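Local coordinates for uncharacterized protein AF_0941 (Archaeoglobus fulgidus, PDB 1YOZ) that is of unknown function but folds as a mainly helical chain without strands, of the AF0941-like family, present as two copies in its assembly, at residues 23-27 against 85-91; 71-76 against 102-106. All coordinates share one frame; numbering follows the deposited sequence.

How the contacts relate
Both contacts draw on helix 75-88, one near each end of it, and their centres lie 22 Å apart, with about 11 Å between nearest atoms. Contact 2 sits nearer the middle, its centre about 9 Å from that of the chain, though it too is only partly buried: helix 99-113 packs against the junction where helix 57-73 gives way to helix 75-88. Contact 1 is peripheral, about 18 Å from the chain centre, where the C-terminal end of helix 75-88 meets the short helix 26-29 and the residues leading into it. No hydrogen bond crosses either interface. Contact 1 joins a phenylalanine ring, set against backbone and aliphatic atoms, to a small valine-alanine patch, whereas contact 2 is mostly aliphatic, methyl groups meeting one another and main-chain carbonyls.

Contact 1: 23-27 against 85-91; sequences VEEAD and FAESKGF
Val23 reaches Ala86 with one methyl and Phe91 with the other. Its CG2, anti to the backbone N, lies 3.6 Å from Ala86 CB, at the place where the two backbones come nearest, and also brushes the Phe85 ring. CG1 sits 3.9 Å from Phe91 CB, the two side chains running alongside each other in opposite directions, while the carbonyl oxygen Val23 O lies over one face of the Phe91 ring. Next along, Glu24 offers carbon rather than charge: its CA is 3.7 Å from Phe91 CE1, and its CG is close to the same ring atom. What brings the ring here is the end of helix 75-88, a Schellman motif in which Gly90, with phi at 103°, turns the chain. Phe91 N bonds back to Ala86 O at 2.8 Å and Gly90 N to Glu87 O at 2.7 Å, which ties the base of Phe91 to the last helical turn. Ala26, in the short helix 26-29, sets its CB 4.1 Å from Ala86 CB, and Ile93 touches both alanines. At Asp27, CB meets Phe91 CE2 at 3.9 Å; with an alanine in place of Phe91, Glu24 CA and Asp27 CB would probably lose their shared ring partner and a gap would open between them and the turn. Asp27 OD1 itself turns to a salt bridge with Lys95 NZ.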
ATOM      1  N   VAL B  23      21.105  -2.521   7.386  1.00 31.56           N
ATOM      2  CA  VAL B  23      20.332  -2.160   8.579  1.00 32.67           C
ATOM      3  C   VAL B  23      20.868  -0.840   9.183  1.00 33.48           C
ATOM      4  O   VAL B  23      20.127  -0.120   9.862  1.00 33.59           O
ATOM      5  CB  VAL B  23      20.291  -3.325   9.622  1.00 33.43           C
ATOM      6  CG1 VAL B  23      21.594  -3.426  10.374  1.00 32.97           C
ATOM      7  CG2 VAL B  23      19.174  -3.126  10.590  1.00 33.69           C
ATOM      8  N   GLU B  24      22.131  -0.525   8.890  1.00 33.99           N
ATOM      9  CA  GLU B  24      22.745   0.776   9.186  1.00 35.31           C
ATOM     10  C   GLU B  24      21.832   1.940   8.756  1.00 35.05           C
ATOM     11  O   GLU B  24      21.931   3.053   9.293  1.00 35.53           O
ATOM     12  CB  GLU B  24      24.059   0.895   8.404  1.00 36.79           C
ATOM     13  CG  GLU B  24      25.334   1.274   9.207  1.00 40.72           C
ATOM     14  CD  GLU B  24      26.652   1.153   8.364  1.00 44.87           C
ATOM     15  OE1 GLU B  24      27.598   0.462   8.830  1.00 47.67           O
ATOM     16  OE2 GLU B  24      26.746   1.749   7.245  1.00 44.24           O
ATOM     17  N   GLU B  25      20.957   1.680   7.785  1.00 33.75           N
ATOM     18  CA  GLU B  25      20.128   2.735   7.172  1.00 32.55           C
ATOM     19  C   GLU B  25      18.793   2.973   7.886  1.00 31.00           C
ATOM     20  O   GLU B  25      18.121   3.976   7.628  1.00 28.59           O
ATOM     21  CB  GLU B  25      19.925   2.463   5.674  1.00 32.31           C
ATOM     22  CG  GLU B  25      21.238   2.648   4.899  1.00 36.69           C
ATOM     23  CD  GLU B  25      21.081   2.752   3.377  1.00 39.67           C
ATOM     24  OE1 GLU B  25      19.968   3.012   2.857  1.00 37.89           O
ATOM     25  OE2 GLU B  25      22.113   2.583   2.693  1.00 43.76           O
ATOM     26  N   ALA B  26      18.431   2.051   8.776  1.00 29.88           N
ATOM     27  CA  ALA B  26      17.220   2.160   9.554  1.00 30.83           C
ATOM     28  C   ALA B  26      17.231   3.419  10.439  1.00 32.12           C
ATOM     29  O   ALA B  26      16.232   4.161  10.493  1.00 32.41           O
ATOM     30  CB  ALA B  26      16.985   0.888  10.400  1.00 30.23           C
ATOM     31  N   ASP B  27      18.348   3.663  11.107  1.00 31.63           N
ATOM     32  CA  ASP B  27      18.500   4.823  11.972  1.00 32.87           C
ATOM     33  C   ASP B  27      18.143   6.157  11.256  1.00 32.65           C
ATOM     34  O   ASP B  27      17.417   7.007  11.794  1.00 33.04           O
ATOM     35  CB  ASP B  27      19.939   4.840  12.513  1.00 32.73           C
ATOM     36  CG  ASP B  27      20.109   5.754  13.697  1.00 35.24           C
ATOM     37  OD1 ASP B  27      19.341   5.634  14.668  1.00 35.14           O
ATOM     38  OD2 ASP B  27      21.029   6.601  13.660  1.00 41.06           O
ATOM     39  N   PHE B  85      12.953  -5.098  13.654  1.00 41.41           N
ATOM     40  CA  PHE B  85      13.860  -5.699  12.680  1.00 41.00           C
ATOM     41  C   PHE B  85      15.320  -5.337  12.922  1.00 40.91           C
ATOM     42  O   PHE B  85      16.182  -6.215  12.946  1.00 40.67           O
ATOM     43  CB  PHE B  85      13.440  -5.342  11.239  1.00 41.24           C
ATOM     44  CG  PHE B  85      14.316  -5.935  10.206  1.00 40.35           C
ATOM     45  CD1 PHE B  85      14.013  -7.176   9.664  1.00 40.55           C
ATOM     46  CD2 PHE B  85      15.461  -5.273   9.782  1.00 41.04           C
ATOM     47  CE1 PHE B  85      14.837  -7.749   8.715  1.00 39.14           C
ATOM     48  CE2 PHE B  85      16.298  -5.849   8.832  1.00 41.83           C
ATOM     49  CZ  PHE B  85      15.979  -7.090   8.300  1.00 39.77           C
ATOM     50  N   ALA B  86      15.602  -4.050  13.099  1.00 40.96           N
ATOM     51  CA  ALA B  86      16.969  -3.597  13.344  1.00 41.81           C
ATOM     52  C   ALA B  86      17.539  -4.125  14.660  1.00 42.60           C
ATOM     53  O   ALA B  86      18.735  -4.365  14.757  1.00 42.53           O
ATOM     54  CB  ALA B  86      17.058  -2.084  13.293  1.00 41.32           C
ATOM     55  N   GLU B  87      16.681  -4.302  15.662  1.00 44.08           N
ATOM     56  CA  GLU B  87      17.115  -4.824  16.960  1.00 45.40           C
ATOM     57  C   GLU B  87      17.556  -6.283  16.865  1.00 46.01           C
ATOM     58  O   GLU B  87      18.702  -6.588  17.188  1.00 46.51           O
ATOM     59  CB  GLU B  87      16.038  -4.643  18.022  1.00 45.53           C
ATOM     60  CG  GLU B  87      16.583  -4.698  19.436  1.00 47.21           C
ATOM     61  CD  GLU B  87      16.407  -6.062  20.068  1.00 50.75           C
ATOM     62  OE1 GLU B  87      15.242  -6.453  20.305  1.00 51.62           O
ATOM     63  OE2 GLU B  87      17.431  -6.738  20.343  1.00 51.56           O
ATOM     64  N   SER B  88      16.667  -7.174  16.416  1.00 46.50           N
ATOM     65  CA  SER B  88      17.015  -8.589  16.229  1.00 46.30           C
ATOM     66  C   SER B  88      18.364  -8.648  15.539  1.00 46.25           C
ATOM     67  O   SER B  88      19.330  -9.248  16.045  1.00 46.45           O
ATOM     68  CB  SER B  88      15.957  -9.335  15.390  1.00 46.77           C
ATOM     69  OG  SER B  88      16.095  -9.073  13.988  1.00 48.55           O
ATOM     70  N   LYS B  89      18.439  -7.977  14.395  1.00 45.36           N
ATOM     71  CA  LYS B  89      19.663  -7.953  13.600  1.00 44.54           C
ATOM     72  C   LYS B  89      20.891  -7.357  14.299  1.00 43.39           C
ATOM     73  O   LYS B  89      22.006  -7.507  13.802  1.00 43.30           O
ATOM     74  CB  LYS B  89      19.403  -7.336  12.206  1.00 43.95           C
ATOM     75  CG  LYS B  89      18.264  -8.074  11.461  1.00 44.20           C
ATOM     76  CD  LYS B  89      18.702  -8.591  10.113  1.00 41.11           C
ATOM     77  CE  LYS B  89      17.954  -9.854   9.751  1.00 39.33           C
ATOM     78  NZ  LYS B  89      18.488 -11.075  10.408  1.00 39.75           N
ATOM     79  N   GLY B  90      20.706  -6.716  15.450  1.00 42.99           N
ATOM     80  CA  GLY B  90      21.858  -6.238  16.261  1.00 42.47           C
ATOM     81  C   GLY B  90      22.218  -4.759  16.229  1.00 42.47           C
ATOM     82  O   GLY B  90      23.300  -4.367  16.694  1.00 42.55           O
ATOM     83  N   PHE B  91      21.320  -3.940  15.676  1.00 42.44           N
ATOM     84  CA  PHE B  91      21.501  -2.486  15.523  1.00 42.28           C
ATOM     85  C   PHE B  91      20.282  -1.823  16.163  1.00 41.44           C
ATOM     86  O   PHE B  91      19.490  -1.159  15.478  1.00 40.99           O
ATOM     87  CB  PHE B  91      21.537  -2.112  14.032  1.00 43.02           C
ATOM     88  CG  PHE B  91      22.037  -0.699  13.748  1.00 46.51           C
ATOM     89  CD1 PHE B  91      23.208  -0.501  13.017  1.00 48.93           C
ATOM     90  CD2 PHE B  91      21.328   0.430  14.186  1.00 48.73           C
ATOM     91  CE1 PHE B  91      23.669   0.791  12.733  1.00 49.52           C
ATOM     92  CE2 PHE B  91      21.780   1.719  13.923  1.00 49.26           C
ATOM     93  CZ  PHE B  91      22.947   1.904  13.193  1.00 50.22           C
TER

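Contact 2: 71-76 against 102-106; sequences VVSQLS and INEIA
Ile102 O accepts the helical bond from Ala106 N at 3.1 Å, and Val71 CG1 presses against this linkage from the neighbouring helix, 3.5 Å from the oxygen. This is helix-on-helix packing within an all-helical fold: helix 99-113 lies across the break at Gln74 between helix 57-73 and helix 75-88, touching residues on both sides of it. Val71 and Ile102 carry most of the contact. Val71 CG1 is anti to the backbone N (chi1 165°), which leaves both methyls facing Ile105; each lies 3.7 Å from Ile105 CG2, and the two side chains cross at about a right angle. Phe39 of helix 32-51 touches both residues as well. In return, Ile102 CG2 rests 3.4 Å from Val71 O, a methyl against a main-chain carbonyl. Beyond the break, Leu75 CD2 meets Ile105 CD1 at 4.0 Å, again crosswise, and Leu97 touches Leu75 and Ile102. The extended Ile102 side chain (chi2 179°) carries its CD1 on to Ser76 CB, 3.8 Å away. Toward the more exposed margin Val72 CG1 and Ala106 CB approach to 3.5 Å, closer than methyl carbons usually come.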
ATOM      1  N   VAL B  71      -0.472   6.855   6.313  1.00 18.71           N
ATOM      2  CA  VAL B  71       0.114   7.590   7.444  1.00 20.41           C
ATOM      3  C   VAL B  71      -0.773   7.389   8.704  1.00 21.64           C
ATOM      4  O   VAL B  71      -0.276   7.040   9.784  1.00 21.34           O
ATOM      5  CB  VAL B  71       0.329   9.050   7.108  1.00 20.43           C
ATOM      6  CG1 VAL B  71       0.596   9.914   8.368  1.00 20.99           C
ATOM      7  CG2 VAL B  71       1.530   9.140   6.143  1.00 21.11           C
ATOM      8  N   VAL B  72      -2.065   7.605   8.560  1.00 22.84           N
ATOM      9  CA  VAL B  72      -2.905   7.482   9.757  1.00 25.83           C
ATOM     10  C   VAL B  72      -2.945   6.085  10.387  1.00 26.42           C
ATOM     11  O   VAL B  72      -3.094   5.988  11.612  1.00 28.43           O
ATOM     12  CB  VAL B  72      -4.319   8.058   9.576  1.00 25.89           C
ATOM     13  CG1 VAL B  72      -4.286   9.445   8.932  1.00 25.79           C
ATOM     14  CG2 VAL B  72      -5.165   7.120   8.771  1.00 29.02           C
ATOM     15  N   SER B  73      -2.799   5.020   9.584  1.00 27.55           N
ATOM     16  CA  SER B  73      -3.133   3.638   9.982  1.00 27.92           C
ATOM     17  C   SER B  73      -2.000   2.614   9.904  1.00 28.67           C
ATOM     18  O   SER B  73      -2.130   1.553  10.501  1.00 30.10           O
ATOM     19  CB  SER B  73      -4.274   3.080   9.124  1.00 28.49           C
ATOM     20  OG  SER B  73      -5.481   3.818   9.269  1.00 31.54           O
ATOM     21  N   GLN B  74      -0.924   2.873   9.150  1.00 26.19           N
ATOM     22  CA  GLN B  74       0.146   1.894   9.002  1.00 25.35           C
ATOM     23  C   GLN B  74       1.506   2.424   9.400  1.00 24.68           C
ATOM     24  O   GLN B  74       2.393   1.642   9.720  1.00 24.95           O
ATOM     25  CB  GLN B  74       0.269   1.395   7.551  1.00 24.72           C
ATOM     26  CG  GLN B  74      -0.812   0.452   7.065  1.00 29.46           C
ATOM     27  CD  GLN B  74      -0.845  -0.852   7.861  1.00 33.30           C
ATOM     28  OE1 GLN B  74       0.162  -1.577   7.961  1.00 32.43           O
ATOM     29  NE2 GLN B  74      -2.008  -1.157   8.430  1.00 35.88           N
ATOM     30  N   LEU B  75       1.720   3.734   9.295  1.00 24.38           N
ATOM     31  CA  LEU B  75       3.074   4.271   9.552  1.00 24.95           C
ATOM     32  C   LEU B  75       3.626   3.903  10.955  1.00 25.75           C
ATOM     33  O   LEU B  75       4.773   3.459  11.066  1.00 24.76           O
ATOM     34  CB  LEU B  75       3.138   5.782   9.254  1.00 23.49           C
ATOM     35  CG  LEU B  75       4.394   6.569   9.668  1.00 23.02           C
ATOM     36  CD1 LEU B  75       5.597   6.172   8.813  1.00 22.64           C
ATOM     37  CD2 LEU B  75       4.150   8.087   9.562  1.00 20.82           C
ATOM     38  N   SER B  76       2.827   4.037  12.026  1.00 27.24           N
ATOM     39  CA  SER B  76       3.346   3.592  13.371  1.00 28.42           C
ATOM     40  C   SER B  76       3.725   2.117  13.441  1.00 27.93           C
ATOM     41  O   SER B  76       4.691   1.740  14.097  1.00 29.33           O
ATOM     42  CB  SER B  76       2.353   3.903  14.516  1.00 29.06           C
ATOM     43  OG  SER B  76       1.120   3.228  14.288  1.00 33.47           O
ATOM     44  N   ILE B 102       2.756  11.967  13.444  1.00 22.52           N
ATOM     45  CA  ILE B 102       1.804  11.219  12.612  1.00 22.58           C
ATOM     46  C   ILE B 102       0.624  12.092  12.222  1.00 23.57           C
ATOM     47  O   ILE B 102       0.321  12.214  11.037  1.00 24.12           O
ATOM     48  CB  ILE B 102       1.360   9.893  13.276  1.00 21.93           C
ATOM     49  CG1 ILE B 102       2.587   9.018  13.512  1.00 23.23           C
ATOM     50  CG2 ILE B 102       0.283   9.135  12.429  1.00 18.57           C
ATOM     51  CD1 ILE B 102       2.323   7.713  14.174  1.00 21.75           C
ATOM     52  N   ASN B 103      -0.041  12.698  13.215  1.00 24.75           N
ATOM     53  CA  ASN B 103      -1.162  13.605  12.928  1.00 25.19           C
ATOM     54  C   ASN B 103      -0.777  14.727  11.988  1.00 23.93           C
ATOM     55  O   ASN B 103      -1.544  15.041  11.087  1.00 23.92           O
ATOM     56  CB  ASN B 103      -1.861  14.153  14.205  1.00 24.96           C
ATOM     57  CG  ASN B 103      -2.275  13.043  15.157  1.00 27.49           C
ATOM     58  OD1 ASN B 103      -2.362  11.888  14.766  1.00 29.43           O
ATOM     59  ND2 ASN B 103      -2.532  13.390  16.419  1.00 27.26           N
ATOM     60  N   GLU B 104       0.382  15.358  12.202  1.00 23.79           N
ATOM     61  CA  GLU B 104       0.748  16.511  11.365  1.00 23.35           C
ATOM     62  C   GLU B 104       1.068  16.107   9.922  1.00 22.42           C
ATOM     63  O   GLU B 104       0.842  16.885   9.022  1.00 20.93           O
ATOM     64  CB  GLU B 104       1.945  17.272  11.920  1.00 24.72           C
ATOM     65  CG  GLU B 104       1.644  18.149  13.132  1.00 29.10           C
ATOM     66  CD  GLU B 104       2.836  18.246  14.082  1.00 36.15           C
ATOM     67  OE1 GLU B 104       4.002  18.159  13.608  1.00 36.90           O
ATOM     68  OE2 GLU B 104       2.599  18.416  15.310  1.00 39.20           O
ATOM     69  N   ILE B 105       1.643  14.919   9.727  1.00 21.48           N
ATOM     70  CA  ILE B 105       1.925  14.403   8.343  1.00 21.48           C
ATOM     71  C   ILE B 105       0.589  14.169   7.611  1.00 20.83           C
ATOM     72  O   ILE B 105       0.392  14.634   6.495  1.00 21.54           O
ATOM     73  CB  ILE B 105       2.763  13.102   8.400  1.00 20.91           C
ATOM     74  CG1 ILE B 105       4.183  13.362   8.951  1.00 21.09           C
ATOM     75  CG2 ILE B 105       2.923  12.494   7.033  1.00 21.29           C
ATOM     76  CD1 ILE B 105       4.912  12.060   9.399  1.00 19.09           C
ATOM     77  N   ALA B 106      -0.353  13.483   8.272  1.00 23.02           N
ATOM     78  CA  ALA B 106      -1.691  13.205   7.668  1.00 23.06           C
ATOM     79  C   ALA B 106      -2.340  14.497   7.275  1.00 22.88           C
ATOM     80  O   ALA B 106      -2.884  14.653   6.168  1.00 22.17           O
ATOM     81  CB  ALA B 106      -2.592  12.478   8.647  1.00 23.10           C
TER